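Local coordinates for N5-carboxyaminoimidazole ribonucleotide synthetase (PDB 3QFF), which catalyses the ATP-dependent carboxylation of 5-aminoimidazole ribonucleotide with bicarbonate in purine biosynthesis, and holds ADP in this crystal, at residues 105-108 with 109-113; 114-117 with 118-122. All blocks are in the same frame, centred on the assembly; numbering follows the deposited sequence.

Contact 1 (105-108 with 109-113); sequences QLLS and KTQNR. With ADP (adenosine-5'-diphosphate), chain C.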
ATOM      1  N   GLN A 105     -12.553 -27.420   0.334  1.00 33.05           N
ATOM      2  CA  GLN A 105     -12.667 -28.231   1.551  1.00 33.95           C
ATOM      3  C   GLN A 105     -12.645 -27.365   2.811  1.00 33.82           C
ATOM      4  O   GLN A 105     -13.493 -27.518   3.696  1.00 33.36           O
ATOM      5  CB  GLN A 105     -11.562 -29.290   1.623  1.00 34.35           C
ATOM      6  CG  GLN A 105     -12.065 -30.651   2.105  1.00 39.06           C
ATOM      7  CD  GLN A 105     -11.023 -31.468   2.876  1.00 43.52           C
ATOM      8  OE1 GLN A 105      -9.812 -31.342   2.659  1.00 45.40           O
ATOM      9  NE2 GLN A 105     -11.501 -32.316   3.785  1.00 45.02           N
ATOM     10  N   LEU A 106     -11.679 -26.453   2.882  1.00 33.67           N
ATOM     11  CA  LEU A 106     -11.556 -25.582   4.038  1.00 33.54           C
ATOM     12  C   LEU A 106     -12.755 -24.651   4.160  1.00 33.38           C
ATOM     13  O   LEU A 106     -13.336 -24.519   5.239  1.00 33.35           O
ATOM     14  CB  LEU A 106     -10.245 -24.793   3.995  1.00 33.40           C
ATOM     15  CG  LEU A 106      -9.917 -23.891   5.189  1.00 33.96           C
ATOM     16  CD1 LEU A 106     -10.306 -24.525   6.524  1.00 34.08           C
ATOM     17  CD2 LEU A 106      -8.440 -23.575   5.169  1.00 34.29           C
ATOM     18  N   LEU A 107     -13.137 -24.027   3.052  1.00 33.29           N
ATOM     19  CA  LEU A 107     -14.306 -23.155   3.045  1.00 33.87           C
ATOM     20  C   LEU A 107     -15.555 -23.891   3.559  1.00 33.97           C
ATOM     21  O   LEU A 107     -16.265 -23.369   4.426  1.00 34.34           O
ATOM     22  CB  LEU A 107     -14.522 -22.542   1.651  1.00 33.55           C
ATOM     23  CG  LEU A 107     -15.603 -21.466   1.460  1.00 33.77           C
ATOM     24  CD1 LEU A 107     -15.419 -20.277   2.396  1.00 31.37           C
ATOM     25  CD2 LEU A 107     -15.605 -20.993   0.007  1.00 32.99           C
ATOM     26  N   SER A 108     -15.797 -25.109   3.073  1.00 33.58           N
ATOM     27  CA  SER A 108     -16.967 -25.886   3.513  1.00 34.15           C
ATOM     28  C   SER A 108     -16.980 -26.178   5.025  1.00 33.29           C
ATOM     29  O   SER A 108     -18.026 -26.089   5.675  1.00 33.53           O
ATOM     30  CB  SER A 108     -17.122 -27.178   2.703  1.00 34.23           C
ATOM     31  OG  SER A 108     -16.334 -28.219   3.244  1.00 37.49           O
ATOM     32  N   LYS A 109     -15.815 -26.497   5.579  1.00 32.58           N
ATOM     33  CA  LYS A 109     -15.686 -26.730   7.020  1.00 32.22           C
ATOM     34  C   LYS A 109     -16.012 -25.487   7.872  1.00 31.68           C
ATOM     35  O   LYS A 109     -16.661 -25.598   8.922  1.00 31.93           O
ATOM     36  CB  LYS A 109     -14.282 -27.240   7.350  1.00 32.31           C
ATOM     37  CG  LYS A 109     -13.935 -28.607   6.752  1.00 33.97           C
ATOM     38  CD  LYS A 109     -12.440 -28.885   6.929  1.00 35.69           C
ATOM     39  CE  LYS A 109     -12.038 -30.253   6.374  1.00 37.16           C
ATOM     40  NZ  LYS A 109     -10.565 -30.498   6.594  1.00 36.85           N
ATOM     41  N   THR A 110     -15.565 -24.310   7.427  1.00 30.41           N
ATOM     42  CA  THR A 110     -15.720 -23.072   8.214  1.00 29.53           C
ATOM     43  C   THR A 110     -17.124 -22.472   8.086  1.00 29.78           C
ATOM     44  O   THR A 110     -17.459 -21.511   8.771  1.00 29.39           O
ATOM     45  CB  THR A 110     -14.695 -21.985   7.807  1.00 29.28           C
ATOM     46  OG1 THR A 110     -14.904 -21.619   6.433  1.00 28.43           O
ATOM     47  CG2 THR A 110     -13.278 -22.486   7.991  1.00 28.77           C
ATOM     48  N   GLN A 111     -17.941 -23.034   7.206  1.00 29.50           N
ATOM     49  CA  GLN A 111     -19.272 -22.481   6.949  1.00 29.97           C
ATOM     50  C   GLN A 111     -20.348 -22.959   7.922  1.00 29.39           C
ATOM     51  O   GLN A 111     -21.453 -22.414   7.959  1.00 30.15           O
ATOM     52  CB  GLN A 111     -19.667 -22.740   5.491  1.00 30.42           C
ATOM     53  CG  GLN A 111     -19.075 -21.701   4.559  1.00 32.02           C
ATOM     54  CD  GLN A 111     -19.759 -20.357   4.716  1.00 34.97           C
ATOM     55  OE1 GLN A 111     -20.861 -20.144   4.193  1.00 37.41           O
ATOM     56  NE2 GLN A 111     -19.120 -19.444   5.441  1.00 34.48           N
ATOM     57  N   ASN A 112     -20.015 -23.963   8.719  1.00 28.29           N
ATOM     58  CA  ASN A 112     -20.945 -24.544   9.674  1.00 28.18           C
ATOM     59  C   ASN A 112     -20.239 -24.650  11.022  1.00 27.51           C
ATOM     60  O   ASN A 112     -19.203 -25.313  11.115  1.00 26.98           O
ATOM     61  CB  ASN A 112     -21.397 -25.936   9.177  1.00 28.22           C
ATOM     62  CG  ASN A 112     -22.394 -26.613  10.119  1.00 29.35           C
ATOM     63  OD1 ASN A 112     -22.100 -26.854  11.285  1.00 27.92           O
ATOM     64  ND2 ASN A 112     -23.584 -26.944   9.593  1.00 29.59           N
ATOM     65  N   ARG A 113     -20.793 -23.991  12.044  1.00 26.98           N
ATOM     66  CA  ARG A 113     -20.155 -23.906  13.377  1.00 28.10           C
ATOM     67  C   ARG A 113     -19.863 -25.270  13.982  1.00 27.62           C
ATOM     68  O   ARG A 113     -18.841 -25.465  14.642  1.00 27.52           O
ATOM     69  CB  ARG A 113     -21.024 -23.117  14.364  1.00 28.63           C
ATOM     70  CG  ARG A 113     -21.197 -21.644  14.026  1.00 31.84           C
ATOM     71  CD  ARG A 113     -21.757 -20.892  15.235  1.00 36.21           C
ATOM     72  NE  ARG A 113     -22.138 -19.527  14.880  1.00 40.83           N
ATOM     73  CZ  ARG A 113     -21.317 -18.481  14.947  1.00 42.84           C
ATOM     74  NH1 ARG A 113     -21.759 -17.278  14.597  1.00 44.56           N
ATOM     75  NH2 ARG A 113     -20.062 -18.637  15.365  1.00 41.01           N
TER
HETATM   76  PB  ADP C 400     -20.136 -14.195  15.420  1.00 62.88           P
HETATM   77  O1B ADP C 400     -21.464 -13.491  15.255  1.00 62.84           O
HETATM   78  O2B ADP C 400     -19.920 -15.293  14.402  1.00 62.26           O
HETATM   79  O3B ADP C 400     -18.973 -13.245  15.579  1.00 62.65           O
HETATM   80  PA  ADP C 400     -19.111 -15.498  17.819  1.00 60.58           P
HETATM   81  O1A ADP C 400     -17.780 -14.885  17.431  1.00 61.16           O
HETATM   82  O2A ADP C 400     -19.240 -16.995  17.980  1.00 60.28           O
HETATM   83  O3A ADP C 400     -20.291 -14.979  16.834  1.00 61.78           O
HETATM   84  O5' ADP C 400     -19.545 -14.864  19.231  1.00 59.78           O
HETATM   85  C5' ADP C 400     -19.834 -13.471  19.329  1.00 59.37           C
HETATM   86  C4' ADP C 400     -19.364 -12.953  20.679  1.00 58.68           C
HETATM   87  O4' ADP C 400     -20.020 -13.681  21.719  1.00 57.97           O
HETATM   88  C3' ADP C 400     -17.870 -13.158  20.879  1.00 58.29           C
HETATM   89  O3' ADP C 400     -17.138 -11.976  20.541  1.00 59.10           O
HETATM   90  C2' ADP C 400     -17.735 -13.511  22.347  1.00 58.33           C
HETATM   91  O2' ADP C 400     -17.442 -12.334  23.105  1.00 57.59           O
HETATM   92  C1' ADP C 400     -19.102 -14.033  22.759  1.00 57.50           C
HETATM   93  N9  ADP C 400     -19.057 -15.513  22.924  1.00 56.66           N
HETATM   94  C8  ADP C 400     -19.327 -16.426  21.966  1.00 56.00           C
HETATM   95  N7  ADP C 400     -19.197 -17.690  22.439  1.00 55.36           N
HETATM   96  C5  ADP C 400     -18.838 -17.604  23.731  1.00 54.99           C
HETATM   97  C6  ADP C 400     -18.535 -18.564  24.823  1.00 54.68           C
HETATM   98  N6  ADP C 400     -18.595 -19.904  24.618  1.00 52.96           N
HETATM   99  N1  ADP C 400     -18.196 -18.050  26.032  1.00 54.85           N
HETATM  100  C2  ADP C 400     -18.129 -16.724  26.254  1.00 54.93           C
HETATM  101  N3  ADP C 400     -18.391 -15.802  25.310  1.00 55.17           N
HETATM  102  C4  ADP C 400     -18.748 -16.169  24.051  1.00 55.74           C
HETATM  103  O   HOH W   1      -7.820 -31.160   5.442  1.00 47.82           O
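T110 packs against the preceding turn of the short helix 105-110 with both branches of its side chain. T110 OG1, placed between the backbone N and the carbonyl carbon (chi1 62°), donates to L107 O at 3.0 Å. T110 CG2 instead meets L106 CD1 at 3.9 Å, and T110 N bonds to L106 O at 3.1 Å. This is the dense side: L106 and L107 are buried, the latter against L91 of helix 88-97. Q105 O accepts twice, from K109 N (3.2 Å) and S108 OG (3.0 Å), both on the same face of its carbonyl plane. Past this helix the chain runs on to N112, the N-cap of helix 113-122, whose OD1 accepts from T115 N at the turn between the two helices. The solvent side is looser. The extended K109 chain crosses the bent Q105 chain, K109 CE lying 3.4 Å from Q105 NE2, and a water bridges Q105 OE1 and K109 NZ by weak bonds. Beyond the cap, R113 extends into the ADP pocket, where R113 NH1 donates to ADP O2B at 2.7 Å and 166°, in the plane of the guanidinium; E274 forms a salt bridge with NH2.

Contact 2 (114-117 with 118-122); sequences FTEK and NAIEK
N118 turns its amide against the ring of F114, one helical turn earlier. The two planes stand 81° apart, almost perpendicular, with N118 ND2 3.0 Å from F114 CE2 and N118 OD1 3.9 Å above the plane of that ring, offset toward its rim. The phenyl reaches this position because F114 CG lies opposite the backbone N (chi1 -175°), which carries the ring along the helix toward N118. OD1 also bonds to the hydroxyl of Y130, a partner that helps fix the rotation of the amide, and N118 N closes the turn onto F114 O at 3.1 Å. K117 meets the next segment through its backbone: K117 O accepts from E121 N at 2.9 Å in a nearly straight bond (171°), and E121 CG lies 3.3 Å from the same oxygen. The lysine chain leads off the helix and bends at its end to put NZ in a salt bridge with E188, whose other carboxylate oxygen, OE2, is hydrogen-bonded to ADP. E116 is buried, E116 CG 4.2 Å from I120 CD1, while its OE2 accepts from L275 N. Helix 113-122 thus packs on strand 270-276 through E116 and I120, and on strand 130-133 through F114 and K117.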
ATOM      1  N   PHE A 114     -20.768 -26.216  13.763  1.00 27.11           N
ATOM      2  CA  PHE A 114     -20.560 -27.578  14.261  1.00 27.01           C
ATOM      3  C   PHE A 114     -19.442 -28.291  13.506  1.00 26.32           C
ATOM      4  O   PHE A 114     -18.520 -28.818  14.121  1.00 26.46           O
ATOM      5  CB  PHE A 114     -21.864 -28.394  14.225  1.00 27.74           C
ATOM      6  CG  PHE A 114     -21.729 -29.759  14.827  1.00 28.67           C
ATOM      7  CD1 PHE A 114     -21.757 -29.925  16.209  1.00 29.76           C
ATOM      8  CD2 PHE A 114     -21.532 -30.869  14.021  1.00 30.05           C
ATOM      9  CE1 PHE A 114     -21.624 -31.190  16.775  1.00 30.09           C
ATOM     10  CE2 PHE A 114     -21.392 -32.142  14.584  1.00 31.38           C
ATOM     11  CZ  PHE A 114     -21.430 -32.293  15.966  1.00 30.10           C
ATOM     12  N   THR A 115     -19.515 -28.303  12.177  1.00 26.36           N
ATOM     13  CA  THR A 115     -18.440 -28.872  11.356  1.00 26.27           C
ATOM     14  C   THR A 115     -17.091 -28.238  11.714  1.00 26.02           C
ATOM     15  O   THR A 115     -16.070 -28.934  11.814  1.00 25.69           O
ATOM     16  CB  THR A 115     -18.739 -28.706   9.850  1.00 26.43           C
ATOM     17  OG1 THR A 115     -20.059 -29.185   9.598  1.00 27.15           O
ATOM     18  CG2 THR A 115     -17.781 -29.518   9.010  1.00 26.04           C
ATOM     19  N   GLU A 116     -17.118 -26.925  11.935  1.00 25.28           N
ATOM     20  CA  GLU A 116     -15.926 -26.139  12.231  1.00 25.53           C
ATOM     21  C   GLU A 116     -15.268 -26.603  13.534  1.00 25.28           C
ATOM     22  O   GLU A 116     -14.075 -26.888  13.545  1.00 24.01           O
ATOM     23  CB  GLU A 116     -16.278 -24.645  12.292  1.00 25.61           C
ATOM     24  CG  GLU A 116     -15.130 -23.677  12.560  1.00 27.85           C
ATOM     25  CD  GLU A 116     -15.587 -22.227  12.493  1.00 32.20           C
ATOM     26  OE1 GLU A 116     -16.553 -21.855  13.203  1.00 35.65           O
ATOM     27  OE2 GLU A 116     -15.004 -21.448  11.712  1.00 34.18           O
ATOM     28  N   LYS A 117     -16.049 -26.689  14.612  1.00 25.50           N
ATOM     29  CA  LYS A 117     -15.533 -27.175  15.897  1.00 26.70           C
ATOM     30  C   LYS A 117     -14.992 -28.608  15.841  1.00 26.83           C
ATOM     31  O   LYS A 117     -13.924 -28.894  16.415  1.00 26.60           O
ATOM     32  CB  LYS A 117     -16.558 -26.973  17.016  1.00 27.14           C
ATOM     33  CG  LYS A 117     -16.527 -25.533  17.520  1.00 29.76           C
ATOM     34  CD  LYS A 117     -17.450 -25.294  18.688  1.00 34.48           C
ATOM     35  CE  LYS A 117     -16.941 -24.140  19.549  1.00 35.30           C
ATOM     36  NZ  LYS A 117     -16.699 -22.889  18.747  1.00 35.40           N
ATOM     37  N   ASN A 118     -15.692 -29.485  15.116  1.00 26.79           N
ATOM     38  CA  ASN A 118     -15.229 -30.858  14.913  1.00 27.71           C
ATOM     39  C   ASN A 118     -13.873 -30.889  14.228  1.00 26.66           C
ATOM     40  O   ASN A 118     -13.001 -31.673  14.610  1.00 26.26           O
ATOM     41  CB  ASN A 118     -16.197 -31.671  14.046  1.00 28.40           C
ATOM     42  CG  ASN A 118     -17.473 -32.044  14.767  1.00 33.01           C
ATOM     43  OD1 ASN A 118     -17.549 -32.055  16.002  1.00 39.65           O
ATOM     44  ND2 ASN A 118     -18.492 -32.371  13.992  1.00 37.91           N
ATOM     45  N   ALA A 119     -13.724 -30.061  13.192  1.00 25.44           N
ATOM     46  CA  ALA A 119     -12.488 -29.997  12.433  1.00 25.19           C
ATOM     47  C   ALA A 119     -11.361 -29.516  13.339  1.00 24.65           C
ATOM     48  O   ALA A 119     -10.264 -30.080  13.315  1.00 24.40           O
ATOM     49  CB  ALA A 119     -12.630 -29.095  11.209  1.00 24.65           C
ATOM     50  N   ILE A 120     -11.640 -28.494  14.151  1.00 23.93           N
ATOM     51  CA  ILE A 120     -10.625 -27.962  15.085  1.00 23.48           C
ATOM     52  C   ILE A 120     -10.170 -29.046  16.078  1.00 23.71           C
ATOM     53  O   ILE A 120      -8.981 -29.272  16.256  1.00 22.74           O
ATOM     54  CB  ILE A 120     -11.132 -26.696  15.834  1.00 22.98           C
ATOM     55  CG1 ILE A 120     -11.293 -25.524  14.852  1.00 23.48           C
ATOM     56  CG2 ILE A 120     -10.173 -26.302  16.963  1.00 22.27           C
ATOM     57  CD1 ILE A 120     -12.089 -24.329  15.419  1.00 24.49           C
ATOM     58  N   GLU A 121     -11.130 -29.715  16.709  1.00 24.77           N
ATOM     59  CA  GLU A 121     -10.820 -30.772  17.670  1.00 26.07           C
ATOM     60  C   GLU A 121     -10.075 -31.932  17.027  1.00 26.60           C
ATOM     61  O   GLU A 121      -9.156 -32.477  17.615  1.00 26.60           O
ATOM     62  CB  GLU A 121     -12.096 -31.278  18.309  1.00 26.27           C
ATOM     63  CG  GLU A 121     -12.743 -30.256  19.198  1.00 28.76           C
ATOM     64  CD  GLU A 121     -13.730 -30.880  20.146  1.00 31.50           C
ATOM     65  OE1 GLU A 121     -14.643 -31.566  19.653  1.00 33.84           O
ATOM     66  OE2 GLU A 121     -13.583 -30.686  21.374  1.00 32.80           O
ATOM     67  N   LYS A 122     -10.476 -32.301  15.812  1.00 27.35           N
ATOM     68  CA  LYS A 122      -9.791 -33.366  15.072  1.00 27.85           C
ATOM     69  C   LYS A 122      -8.369 -32.967  14.700  1.00 27.76           C
ATOM     70  O   LYS A 122      -7.512 -33.823  14.535  1.00 28.12           O
ATOM     71  CB  LYS A 122     -10.597 -33.781  13.839  1.00 28.02           C
ATOM     72  CG  LYS A 122     -11.873 -34.543  14.214  1.00 31.58           C
ATOM     73  CD  LYS A 122     -12.760 -34.857  13.003  1.00 36.94           C
ATOM     74  CE  LYS A 122     -14.105 -35.435  13.459  1.00 38.49           C
ATOM     75  NZ  LYS A 122     -14.970 -35.836  12.307  1.00 41.43           N
TER

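From the N terminus, contact 1 (105-113) comes first and contact 2 (114-122) follows directly, in series; each is local to a helical turn, so neither closes a long loop and they neither nest nor cross. Their centres lie about 9 Å apart. The chain turns between helices 105-110 and 113-122, and the two pack where K109 O approaches E116 CB at 3.5 Å and K109 CD approaches A119 CB at 4.3 Å. Through helix 88-97 contact 1 is joined to the preATP-grasp part, whereas contact 2 rests on strands 130-133 and 270-276 of the ATP-grasp part. R113 of the first and, via E188, K117 of the second converge on the nucleotide site.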